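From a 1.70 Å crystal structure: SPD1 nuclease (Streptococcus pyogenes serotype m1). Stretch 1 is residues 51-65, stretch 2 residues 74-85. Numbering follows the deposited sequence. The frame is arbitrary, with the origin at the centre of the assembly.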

# COMPACT_ATOMS: atom_id res chain seq x y z
N SER A 51 -8.56 -6.30 -14.78
CA SER A 51 -9.66 -6.49 -13.83
C SER A 51 -9.22 -6.24 -12.39
O SER A 51 -9.98 -6.48 -11.46
CB SER A 51 -10.22 -7.93 -13.97
OG SER A 51 -9.25 -8.91 -13.59
N LYS A 52 -8.00 -5.74 -12.22
CA LYS A 52 -7.46 -5.52 -10.88
C LYS A 52 -7.71 -4.16 -10.26
O LYS A 52 -7.43 -4.03 -9.05
CB LYS A 52 -5.95 -5.73 -10.89
CG LYS A 52 -5.56 -7.18 -11.25
CD LYS A 52 -4.04 -7.29 -11.15
CE LYS A 52 -3.53 -8.70 -11.58
NZ LYS A 52 -2.03 -8.81 -11.47
N LEU A 53 -8.25 -3.22 -11.03
CA LEU A 53 -8.21 -1.79 -10.66
C LEU A 53 -9.62 -1.32 -10.30
O LEU A 53 -10.64 -2.05 -10.57
CB LEU A 53 -7.69 -0.97 -11.84
CG LEU A 53 -6.43 -1.57 -12.54
CD1 LEU A 53 -5.97 -0.63 -13.63
CD2 LEU A 53 -5.34 -1.67 -11.43
N LEU A 54 -9.69 -0.15 -9.70
CA LEU A 54 -11.01 0.55 -9.52
C LEU A 54 -11.42 1.12 -10.90
O LEU A 54 -10.53 1.45 -11.73
CB LEU A 54 -10.87 1.66 -8.49
CG LEU A 54 -10.72 1.12 -7.08
CD1 LEU A 54 -10.44 2.30 -6.15
CD2 LEU A 54 -12.01 0.39 -6.66
N PRO A 55 -12.74 1.22 -11.17
CA PRO A 55 -13.16 1.89 -12.43
C PRO A 55 -12.62 3.33 -12.48
O PRO A 55 -12.48 3.99 -11.47
CB PRO A 55 -14.70 1.90 -12.32
CG PRO A 55 -15.04 0.65 -11.55
CD PRO A 55 -13.91 0.73 -10.40
N PHE A 56 -12.20 3.79 -13.64
CA PHE A 56 -11.63 5.13 -13.73
C PHE A 56 -12.80 6.08 -14.02
O PHE A 56 -13.31 6.13 -15.14
CB PHE A 56 -10.67 5.20 -14.88
CG PHE A 56 -10.10 6.56 -15.08
CD1 PHE A 56 -9.48 7.23 -14.03
CD2 PHE A 56 -10.14 7.17 -16.31
CE1 PHE A 56 -9.01 8.50 -14.15
CE2 PHE A 56 -9.57 8.44 -16.47
CZ PHE A 56 -8.99 9.10 -15.36
N THR A 57 -13.19 6.83 -13.00
CA THR A 57 -14.32 7.76 -13.08
C THR A 57 -13.80 9.20 -13.12
O THR A 57 -14.59 10.12 -13.24
CB THR A 57 -15.19 7.69 -11.84
OG1 THR A 57 -14.37 7.93 -10.66
CG2 THR A 57 -15.77 6.31 -11.76
N ALA A 58 -12.50 9.38 -12.97
CA ALA A 58 -11.86 10.70 -12.69
C ALA A 58 -12.45 11.41 -11.47
O ALA A 58 -12.39 12.67 -11.35
CB ALA A 58 -11.86 11.65 -13.99
N ASN A 59 -12.78 10.60 -10.45
CA ASN A 59 -13.09 11.11 -9.11
C ASN A 59 -12.28 10.27 -8.13
O ASN A 59 -12.07 9.08 -8.39
CB ASN A 59 -14.59 10.94 -8.77
CG ASN A 59 -15.49 11.82 -9.64
OD1 ASN A 59 -16.39 11.33 -10.28
ND2 ASN A 59 -15.25 13.07 -9.63
N TYR A 60 -11.88 10.88 -7.03
CA TYR A 60 -11.25 10.14 -5.91
C TYR A 60 -12.22 9.03 -5.48
O TYR A 60 -13.43 9.31 -5.29
CB TYR A 60 -11.06 11.12 -4.76
CG TYR A 60 -10.63 10.49 -3.45
CD1 TYR A 60 -9.26 10.33 -3.18
CD2 TYR A 60 -11.56 9.91 -2.58
CE1 TYR A 60 -8.83 9.83 -2.00
CE2 TYR A 60 -11.12 9.33 -1.36
CZ TYR A 60 -9.77 9.29 -1.11
OH TYR A 60 -9.35 8.75 0.10
N GLN A 61 -11.68 7.84 -5.18
CA GLN A 61 -12.47 6.74 -4.64
C GLN A 61 -11.64 5.99 -3.62
O GLN A 61 -10.43 5.74 -3.87
CB GLN A 61 -12.75 5.68 -5.72
CG GLN A 61 -13.45 6.14 -6.96
CD GLN A 61 -13.27 5.14 -8.10
OE1 GLN A 61 -13.75 4.01 -8.02
NE2 GLN A 61 -12.69 5.58 -9.18
N LEU A 62 -12.28 5.53 -2.55
CA LEU A 62 -11.64 4.63 -1.61
C LEU A 62 -12.63 3.52 -1.37
O LEU A 62 -13.76 3.76 -1.02
CB LEU A 62 -11.32 5.37 -0.33
CG LEU A 62 -10.81 4.54 0.85
CD1 LEU A 62 -9.40 4.01 0.50
CD2 LEU A 62 -10.77 5.41 2.11
N GLN A 63 -12.21 2.29 -1.65
CA GLN A 63 -13.07 1.13 -1.43
C GLN A 63 -12.42 0.23 -0.38
O GLN A 63 -11.27 -0.16 -0.55
CB GLN A 63 -13.28 0.46 -2.81
CG GLN A 63 -14.46 -0.54 -2.77
CD GLN A 63 -15.21 -0.69 -4.11
OE1 GLN A 63 -15.89 -1.70 -4.29
NE2 GLN A 63 -15.08 0.28 -5.05
N LEU A 64 -13.16 -0.16 0.67
CA LEU A 64 -12.59 -0.97 1.72
C LEU A 64 -13.26 -2.33 1.69
O LEU A 64 -14.47 -2.40 1.74
CB LEU A 64 -12.86 -0.33 3.06
CG LEU A 64 -12.21 1.07 3.28
CD1 LEU A 64 -12.60 1.68 4.66
CD2 LEU A 64 -10.71 0.94 3.10
N GLY A 65 -12.50 -3.41 1.73
CA GLY A 65 -13.17 -4.70 1.76
C GLY A 65 -13.88 -4.94 3.09
O GLY A 65 -13.63 -4.28 4.08
N THR A 74 -9.80 -7.13 4.85
CA THR A 74 -9.60 -7.92 3.64
C THR A 74 -8.93 -7.20 2.48
O THR A 74 -8.22 -7.86 1.69
CB THR A 74 -10.90 -8.59 3.14
OG1 THR A 74 -11.92 -7.60 2.93
CG2 THR A 74 -11.39 -9.55 4.27
N PHE A 75 -9.18 -5.90 2.32
CA PHE A 75 -8.32 -5.10 1.39
C PHE A 75 -8.63 -3.63 1.57
O PHE A 75 -9.72 -3.29 2.00
CB PHE A 75 -8.53 -5.46 -0.12
CG PHE A 75 -9.93 -5.12 -0.64
CD1 PHE A 75 -10.21 -3.85 -1.25
CD2 PHE A 75 -10.93 -6.11 -0.63
CE1 PHE A 75 -11.55 -3.57 -1.72
CE2 PHE A 75 -12.19 -5.84 -1.17
CZ PHE A 75 -12.51 -4.59 -1.71
N SER A 76 -7.76 -2.76 1.04
CA SER A 76 -8.13 -1.35 0.96
C SER A 76 -7.60 -0.85 -0.42
O SER A 76 -6.49 -1.21 -0.85
CB SER A 76 -7.37 -0.63 2.08
OG SER A 76 -7.67 0.77 1.98
N HIS A 77 -8.45 -0.15 -1.19
CA HIS A 77 -8.18 0.13 -2.60
C HIS A 77 -8.51 1.59 -2.87
O HIS A 77 -9.64 2.05 -2.59
CB HIS A 77 -9.04 -0.76 -3.47
CG HIS A 77 -8.52 -0.99 -4.88
ND1 HIS A 77 -7.68 -0.14 -5.57
CD2 HIS A 77 -8.87 -1.97 -5.76
CE1 HIS A 77 -7.44 -0.65 -6.79
NE2 HIS A 77 -8.19 -1.74 -6.93
N ILE A 78 -7.51 2.37 -3.30
CA ILE A 78 -7.75 3.80 -3.54
C ILE A 78 -7.44 4.17 -4.98
O ILE A 78 -6.59 3.54 -5.65
CB ILE A 78 -6.91 4.62 -2.51
CG1 ILE A 78 -7.38 6.10 -2.42
CG2 ILE A 78 -5.37 4.52 -2.79
CD1 ILE A 78 -6.74 6.82 -1.15
N GLN A 79 -8.10 5.22 -5.46
CA GLN A 79 -7.68 5.77 -6.75
C GLN A 79 -7.72 7.30 -6.55
O GLN A 79 -8.76 7.84 -6.14
CB GLN A 79 -8.59 5.23 -7.87
CG GLN A 79 -8.02 5.60 -9.25
CD GLN A 79 -8.84 5.06 -10.37
OE1 GLN A 79 -9.52 5.85 -11.06
NE2 GLN A 79 -8.83 3.72 -10.55
N LEU A 80 -6.55 7.95 -6.65
CA LEU A 80 -6.50 9.37 -6.22
C LEU A 80 -5.50 10.15 -7.04
O LEU A 80 -4.59 9.54 -7.69
CB LEU A 80 -6.17 9.48 -4.68
CG LEU A 80 -4.67 9.35 -4.30
CD1 LEU A 80 -4.37 9.93 -2.90
CD2 LEU A 80 -4.20 7.79 -4.40
N GLN A 81 -5.62 11.49 -6.97
CA GLN A 81 -4.52 12.40 -7.34
C GLN A 81 -3.86 13.02 -6.14
O GLN A 81 -4.39 13.01 -5.02
CB GLN A 81 -5.06 13.53 -8.27
CG GLN A 81 -5.81 12.98 -9.52
CD GLN A 81 -6.36 14.16 -10.33
OE1 GLN A 81 -7.12 14.94 -9.79
NE2 GLN A 81 -5.99 14.27 -11.58
N ASP A 82 -2.74 13.70 -6.41
CA ASP A 82 -1.97 14.36 -5.36
C ASP A 82 -2.89 15.32 -4.59
O ASP A 82 -2.84 15.36 -3.34
CB ASP A 82 -0.85 15.18 -5.99
CG ASP A 82 -0.05 15.97 -4.95
OD1 ASP A 82 0.63 15.40 -4.13
OD2 ASP A 82 -0.16 17.19 -4.92
N ARG A 83 -3.84 15.94 -5.31
CA ARG A 83 -4.69 16.97 -4.66
C ARG A 83 -5.61 16.42 -3.60
O ARG A 83 -6.18 17.17 -2.79
CB ARG A 83 -5.58 17.71 -5.69
CG ARG A 83 -6.63 16.86 -6.37
CD ARG A 83 -7.16 17.58 -7.61
NE ARG A 83 -6.09 17.68 -8.64
CZ ARG A 83 -6.23 18.19 -9.87
NH1 ARG A 83 -7.38 18.74 -10.22
NH2 ARG A 83 -5.21 18.19 -10.73
N HIS A 84 -5.83 15.10 -3.66
CA HIS A 84 -6.79 14.48 -2.74
C HIS A 84 -6.19 13.98 -1.45
O HIS A 84 -6.94 13.49 -0.60
CB HIS A 84 -7.47 13.31 -3.38
CG HIS A 84 -8.08 13.59 -4.71
ND1 HIS A 84 -9.20 14.41 -4.88
CD2 HIS A 84 -7.80 13.08 -5.94
CE1 HIS A 84 -9.49 14.49 -6.16
NE2 HIS A 84 -8.69 13.65 -6.82
N GLU A 85 -4.88 14.07 -1.30
CA GLU A 85 -4.21 13.52 -0.17
C GLU A 85 -4.58 14.27 1.10
O GLU A 85 -4.96 15.37 1.02
CB GLU A 85 -2.68 13.59 -0.32
CG GLU A 85 -2.09 12.65 -1.30
CD GLU A 85 -0.55 12.58 -1.28
OE1 GLU A 85 0.05 13.29 -0.54
OE2 GLU A 85 0.02 11.88 -2.09
O HOH W 1 -11.15 7.76 -10.87
O HOH W 2 -10.99 -4.63 4.68

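The two stretches pair as antiparallel strands, joined first by backbone hydrogen bonds. Gln63 N donates to His77 O at 2.7 Å, nearly straight at 175°, and His77 N returns a bond to Gln63 O at 2.9 Å. Gln61 and Gln79 form a second such pair: Gln79 N to Gln61 O is 2.9 Å, and Gln61 N to Gln79 O is 3.1 Å. Beyond the strand, Gly65 N extends the ladder to Phe75 O at 2.8 Å.

Two side chains reach from the strand to the loop before Tyr60. Gln79 NE2 donates to Leu54 O at 3.1 Å, and His77 NE2 to Lys52 O at 3.2 Å. Within the first stretch, Gln61 NE2 holds Pro55 O at 2.8 Å. Water 1 donates to Gln79 OE1 at 2.5 Å and to Asn59 O at 3.0 Å, and accepts from Thr57 N at 3.1 Å. It thus ties the loop to the Gln79 side chain.

Packing completes the contact. Leu54 CG sits over the His77 ring face, 3.6 Å from its centroid. Tyr60 CB covers the His84 ring likewise. On the sheet face of Leu62 and Ile78, Leu62 CD1 lies 4.0 Å from Ile78 CB. Gly65 CA rests on the Phe75 ring; a CB there would lie 2.5 Å from Phe75 CD2, a clash.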